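Local atomic coordinates of GCN5-related N-acetyltransferase (Kribbella flavida, PDB entry 4IUS), a protein that probably transfers an acetyl or other acyl group from a coenzyme A thioester to an amine acceptor, as members of the GNAT superfamily do. Residues A[82-87]-A[243-248]; A[164-169]-A[204-209]. The protein carries 1 engineered substitution. All coordinates share one frame; numbering follows the deposited sequence. Where two conformers were deposited one is given.

Interaction 1 of 2, residues A[82-87]-A[243-248]; sequences VEEANP and PKATAV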
loop_
_atom_site.group_PDB
_atom_site.type_symbol
_atom_site.label_atom_id
_atom_site.label_comp_id
_atom_site.label_asym_id
_atom_site.label_seq_id
_atom_site.Cartn_x
_atom_site.Cartn_y
_atom_site.Cartn_z
ATOM N N VAL A 82 -7.858 7.942 -3.626
ATOM C CA VAL A 82 -8.892 7.347 -2.782
ATOM C C VAL A 82 -10.166 8.104 -3.138
ATOM O O VAL A 82 -10.237 9.314 -2.928
ATOM C CB VAL A 82 -8.541 7.437 -1.277
ATOM C CG1 VAL A 82 -9.685 6.783 -0.474
ATOM C CG2 VAL A 82 -7.203 6.775 -0.983
ATOM N N GLU A 83 -11.141 7.428 -3.721
ATOM C CA GLU A 83 -12.292 8.132 -4.285
ATOM C C GLU A 83 -12.983 9.029 -3.270
ATOM O O GLU A 83 -13.363 10.141 -3.579
ATOM C CB GLU A 83 -13.276 7.119 -4.888
ATOM C CG GLU A 83 -14.560 7.727 -5.420
ATOM C CD GLU A 83 -14.365 8.683 -6.604
ATOM O OE1 GLU A 83 -13.410 8.507 -7.396
ATOM O OE2 GLU A 83 -15.193 9.638 -6.716
ATOM N N GLU A 84 -13.196 8.520 -2.056
ATOM C CA GLU A 84 -13.947 9.256 -1.058
ATOM C C GLU A 84 -13.185 10.439 -0.495
ATOM O O GLU A 84 -13.749 11.345 0.057
ATOM C CB GLU A 84 -14.419 8.324 0.058
ATOM C CG GLU A 84 -15.339 7.184 -0.390
ATOM C CD GLU A 84 -14.626 5.912 -0.870
ATOM O OE1 GLU A 84 -13.376 5.916 -0.990
ATOM O OE2 GLU A 84 -15.349 4.910 -1.198
ATOM N N ALA A 85 -11.866 10.431 -0.648
ATOM C CA ALA A 85 -11.016 11.544 -0.215
ATOM C C ALA A 85 -11.105 12.716 -1.225
ATOM O O ALA A 85 -10.945 13.858 -0.848
ATOM C CB ALA A 85 -9.555 11.117 -0.096
ATOM N N ASN A 86 -11.300 12.401 -2.507
ATOM C CA ASN A 86 -11.372 13.424 -3.558
ATOM C C ASN A 86 -12.431 13.036 -4.610
ATOM O O ASN A 86 -12.098 12.646 -5.750
ATOM C CB ASN A 86 -9.993 13.630 -4.201
ATOM C CG ASN A 86 -8.972 14.185 -3.238
ATOM O OD1 ASN A 86 -8.227 13.431 -2.623
ATOM N ND2 ASN A 86 -8.959 15.497 -3.085
ATOM N N PRO A 87 -13.712 13.136 -4.224
ATOM C CA PRO A 87 -14.729 12.590 -5.097
ATOM C C PRO A 87 -14.699 13.272 -6.475
ATOM O O PRO A 87 -14.652 14.499 -6.567
ATOM C CB PRO A 87 -16.027 12.897 -4.358
ATOM C CG PRO A 87 -15.646 12.993 -2.935
ATOM C CD PRO A 87 -14.244 13.507 -2.898
ATOM N N PRO A 243 -14.287 -3.161 4.881
ATOM C CA PRO A 243 -14.142 -2.170 3.790
ATOM C C PRO A 243 -14.486 -0.778 4.258
ATOM O O PRO A 243 -15.533 -0.592 4.882
ATOM C CB PRO A 243 -15.096 -2.669 2.707
ATOM C CG PRO A 243 -16.018 -3.532 3.416
ATOM C CD PRO A 243 -15.351 -4.133 4.607
ATOM N N LYS A 244 -13.640 0.199 3.965
ATOM C CA LYS A 244 -13.832 1.562 4.414
ATOM C C LYS A 244 -13.644 2.614 3.315
ATOM O O LYS A 244 -14.068 3.750 3.504
ATOM C CB LYS A 244 -12.891 1.870 5.577
ATOM C CG LYS A 244 -13.262 1.154 6.872
ATOM C CD LYS A 244 -14.535 1.705 7.511
ATOM C CE LYS A 244 -14.969 0.968 8.720
ATOM N NZ LYS A 244 -16.209 1.661 9.144
ATOM N N ALA A 245 -13.007 2.280 2.201
ATOM C CA ALA A 245 -12.758 3.259 1.140
ATOM C C ALA A 245 -12.507 2.535 -0.153
ATOM O O ALA A 245 -12.383 1.313 -0.203
ATOM C CB ALA A 245 -11.590 4.201 1.517
ATOM N N THR A 246 -12.400 3.306 -1.219
ATOM C CA THR A 246 -12.237 2.779 -2.573
ATOM C C THR A 246 -11.000 3.415 -3.157
ATOM O O THR A 246 -10.966 4.629 -3.353
ATOM C CB THR A 246 -13.446 3.194 -3.478
ATOM O OG1 THR A 246 -14.682 2.884 -2.829
ATOM C CG2 THR A 246 -13.377 2.522 -4.834
ATOM N N ALA A 247 -9.959 2.628 -3.441
ATOM C CA ALA A 247 -8.808 3.131 -4.166
ATOM C C ALA A 247 -9.143 3.180 -5.648
ATOM O O ALA A 247 -10.046 2.489 -6.127
ATOM C CB ALA A 247 -7.601 2.235 -3.894
ATOM N N VAL A 248 -8.415 4.008 -6.366
ATOM C CA VAL A 248 -8.547 4.092 -7.822
ATOM C C VAL A 248 -7.125 4.148 -8.386
ATOM O O VAL A 248 -6.347 4.975 -7.963
ATOM C CB VAL A 248 -9.289 5.369 -8.261
ATOM C CG1 VAL A 248 -9.596 5.224 -9.756
ATOM C CG2 VAL A 248 -10.624 5.550 -7.489
#
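Glu84 and Thr246 are brought together by one torsion of the threonine and a bend in the glutamate. In Thr246, OG1 lies beside its own backbone N and anti to the carbonyl carbon (chi1 -50°), and this sets hydroxyl and amide side by side as a pair of donors. Glu84 has CG beside its backbone N and then folds at chi2 (86°), which carries CD toward the strand. The two side chains cross at about a right angle. OE1 of Glu84 takes the N-H of Thr246 N at 2.8 Å, and OE2 of Glu84 takes the hydroxyl of Thr246 OG1 at 2.7 Å; both oxygens are met on their syn sides, a little out of the carboxylate plane. Glu84 OE1 also rests on Ala245 CB at 3.5 Å.

Just before this, Glu83 N donates to Thr246 O at 2.8 Å, a nearly straight bond at 163°. Val82 and Ala247 form a non-hydrogen-bonded antiparallel pair beside it, the last step by which strand 78-82 follows strand 242-251. Val82 CG1 packs on Ala245 CB at 3.8 Å, and Glu83 CB on Val248 CG2 at 4.0 Å. The carboxylate of Glu83 serves another end, bonding through OE2 to Gly88 N. Lys244 and Ala245, both facing Leu106, make a classic beta bulge in the strand.

A valine in place of Thr246 would probably leave Glu84 OE2 without its hydroxyl mate, so that the carboxylate, gripped through OE1 alone, could turn more readily. The contact thus illustrates how a chain leaving an edge strand can stay fixed to the neighbouring strand: one residue lends its N-H and O-H to a single carboxylate, and the two donors are likely to steady its negative charge and fix its rotation.

Interaction 2 of 2, residues A[164-169]-A[204-209]; sequences VLIRMD and ALATAY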
loop_
_atom_site.group_PDB
_atom_site.type_symbol
_atom_site.label_atom_id
_atom_site.label_comp_id
_atom_site.label_asym_id
_atom_site.label_seq_id
_atom_site.Cartn_x
_atom_site.Cartn_y
_atom_site.Cartn_z
ATOM N N VAL A 164 7.026 -9.597 9.299
ATOM C CA VAL A 164 6.923 -10.798 10.132
ATOM C C VAL A 164 7.097 -12.037 9.250
ATOM O O VAL A 164 6.795 -11.998 8.064
ATOM C CB VAL A 164 5.576 -10.858 10.911
ATOM C CG1 VAL A 164 5.357 -9.567 11.695
ATOM C CG2 VAL A 164 4.403 -11.216 10.007
ATOM N N LEU A 165 7.565 -13.099 9.872
ATOM C CA LEU A 165 7.571 -14.416 9.264
ATOM C C LEU A 165 6.747 -15.356 10.111
ATOM O O LEU A 165 6.898 -15.428 11.341
ATOM C CB LEU A 165 9.023 -14.939 9.169
ATOM C CG LEU A 165 9.909 -14.172 8.169
ATOM C CD1 LEU A 165 11.362 -14.624 8.293
ATOM C CD2 LEU A 165 9.424 -14.313 6.723
ATOM N N ILE A 166 5.904 -16.114 9.426
ATOM C CA ILE A 166 5.178 -17.241 9.996
ATOM C C ILE A 166 5.977 -18.483 9.620
ATOM O O ILE A 166 6.327 -18.661 8.434
ATOM C CB ILE A 166 3.748 -17.337 9.440
ATOM C CG1 ILE A 166 2.955 -16.090 9.696
ATOM C CG2 ILE A 166 3.036 -18.592 9.919
ATOM C CD1 ILE A 166 2.769 -15.778 11.131
ATOM N N ARG A 167 6.297 -19.317 10.605
ATOM C CA ARG A 167 7.124 -20.489 10.398
ATOM C C ARG A 167 6.343 -21.745 10.678
ATOM O O ARG A 167 5.509 -21.783 11.579
ATOM C CB ARG A 167 8.329 -20.422 11.298
ATOM C CG ARG A 167 9.067 -19.078 11.232
ATOM C CD ARG A 167 8.955 -18.264 12.512
ATOM N NE ARG A 167 9.523 -19.090 13.573
ATOM C CZ ARG A 167 10.822 -19.289 13.751
ATOM N NH1 ARG A 167 11.262 -20.199 14.632
ATOM N NH2 ARG A 167 11.697 -18.561 13.065
HETATM N N MSE A 168 6.637 -22.765 9.904
HETATM C CA MSE A 168 6.121 -24.094 10.131
HETATM C C MSE A 168 7.308 -24.999 10.466
HETATM O O MSE A 168 8.257 -25.104 9.662
HETATM C CB MSE A 168 5.376 -24.558 8.880
HETATM C CG MSE A 168 4.814 -25.955 8.963
HETATM SE SE MSE A 168 3.406 -26.232 10.257
HETATM C CE MSE A 168 1.932 -25.588 9.166
ATOM N N ASP A 169 7.285 -25.583 11.641
ATOM C CA ASP A 169 8.401 -26.384 12.109
ATOM C C ASP A 169 9.722 -25.616 11.899
ATOM O O ASP A 169 10.746 -26.196 11.528
ATOM C CB ASP A 169 8.402 -27.755 11.428
ATOM C CG ASP A 169 7.181 -28.560 11.753
ATOM O OD1 ASP A 169 6.698 -28.486 12.913
ATOM O OD2 ASP A 169 6.713 -29.248 10.854
ATOM N N ALA A 204 -3.289 -15.295 6.325
ATOM C CA ALA A 204 -4.132 -14.580 7.279
ATOM C C ALA A 204 -3.416 -14.424 8.632
ATOM O O ALA A 204 -3.461 -13.351 9.262
ATOM C CB ALA A 204 -5.492 -15.286 7.441
ATOM N N LEU A 205 -2.723 -15.473 9.086
ATOM C CA LEU A 205 -1.931 -15.354 10.333
ATOM C C LEU A 205 -0.880 -14.282 10.207
ATOM O O LEU A 205 -0.655 -13.481 11.115
ATOM C CB LEU A 205 -1.274 -16.676 10.747
ATOM C CG LEU A 205 -2.197 -17.817 11.133
ATOM C CD1 LEU A 205 -1.304 -18.975 11.565
ATOM C CD2 LEU A 205 -3.198 -17.452 12.214
ATOM N N ALA A 206 -0.200 -14.268 9.061
ATOM C CA ALA A 206 0.856 -13.295 8.827
ATOM C C ALA A 206 0.300 -11.872 8.872
ATOM O O ALA A 206 0.844 -10.963 9.494
ATOM C CB ALA A 206 1.575 -13.577 7.512
ATOM N N THR A 207 -0.817 -11.699 8.170
ATOM C CA THR A 207 -1.492 -10.389 8.122
ATOM C C THR A 207 -1.876 -9.942 9.519
ATOM O O THR A 207 -1.616 -8.805 9.918
ATOM C CB THR A 207 -2.744 -10.448 7.240
ATOM O OG1 THR A 207 -2.381 -10.862 5.916
ATOM C CG2 THR A 207 -3.424 -9.099 7.150
ATOM N N ALA A 208 -2.469 -10.837 10.299
ATOM C CA ALA A 208 -2.932 -10.522 11.644
ATOM C C ALA A 208 -1.772 -10.160 12.554
ATOM O O ALA A 208 -1.815 -9.194 13.298
ATOM C CB ALA A 208 -3.762 -11.683 12.198
ATOM N N TYR A 209 -0.697 -10.949 12.482
ATOM C CA TYR A 209 0.449 -10.735 13.356
ATOM C C TYR A 209 1.219 -9.484 12.983
ATOM O O TYR A 209 1.636 -8.740 13.855
ATOM C CB TYR A 209 1.369 -11.992 13.353
ATOM C CG TYR A 209 2.454 -11.939 14.389
ATOM C CD1 TYR A 209 2.158 -12.039 15.747
ATOM C CD2 TYR A 209 3.788 -11.825 14.010
ATOM C CE1 TYR A 209 3.170 -11.959 16.666
ATOM C CE2 TYR A 209 4.790 -11.753 14.955
ATOM C CZ TYR A 209 4.458 -11.811 16.293
ATOM O OH TYR A 209 5.475 -11.760 17.256
#
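Ile166 lies directly on Ala206, and this is the dense part of the contact. Ile166 CG1 comes to 3.6 Å from Ala206 CB and equally near Ala206 CA, a closeness allowed by the single methyl of the alanine. With CG1 beside its backbone N (chi1 -58°), Ile166 presents that branch to the helix, while CD1 reaches Ala206 N at 3.9 Å. Val164, two residues earlier and on the same side of the strand, is equally close to Tyr209: its CG1 sits 3.6 Å from CD2 of the Tyr209 ring, approaching obliquely, and its CB lies at the ring edge, in plane, 3.7 Å from the same CD2. The other branch, Val164 CG2, touches Ala206 O at 3.6 Å.

The contact is looser elsewhere. Val164 CG2 and Ala206 CB stand 4.4 Å apart, and Leu205 CB meets Ile166 CD1 at 4.2 Å. Leu205 also touches Pro117 and Phe119, and Tyr209 is partly exposed. No hydrogen bond joins the strand to the helix here, and van der Waals contact carries this interface.

Strand 161-168 and helix 202-216 run roughly antiparallel, their short segments crossing at 142°. This is the alpha/beta layering of the GNAT fold: Val164 and Ile166 face the helix, whereas Leu165 points to the other side of the sheet, against Ala137 and Ile140 of helix 131-141. Ala204 N bonds to a malonate ion, probably from the crystallisation liquor, near the helix start where GNAT relatives hold the coenzyme A pyrophosphate. Ala125 of strand 123-127 meets Ile166 and Tyr209, and Ala176 and Trp178 of strand 171-179 meet Ala206 and Val164.

How the interactions relate
Both contacts reach the same eight-stranded sheet, but on opposite sides of the chain's centre, with their own centres about 29 Å apart. Interaction 1 lies at an outermost strand, where the chain leaving strand 78-82 is still tied to strand 242-251; it is partly buried and relies mainly on hydrogen bonds, with smaller apolar contacts beside them. Interaction 2 is buried, with no hydrogen bond between its segments and mostly apolar contacts, laying helix 202-216 over strand 161-168, the neighbour of the other outermost strand. Taken together they show how chemistry follows position: directional polar bonds fix a chain beside a sheet edge, while close-fitting methyl, methylene and ring groups seat a helix on a sheet face.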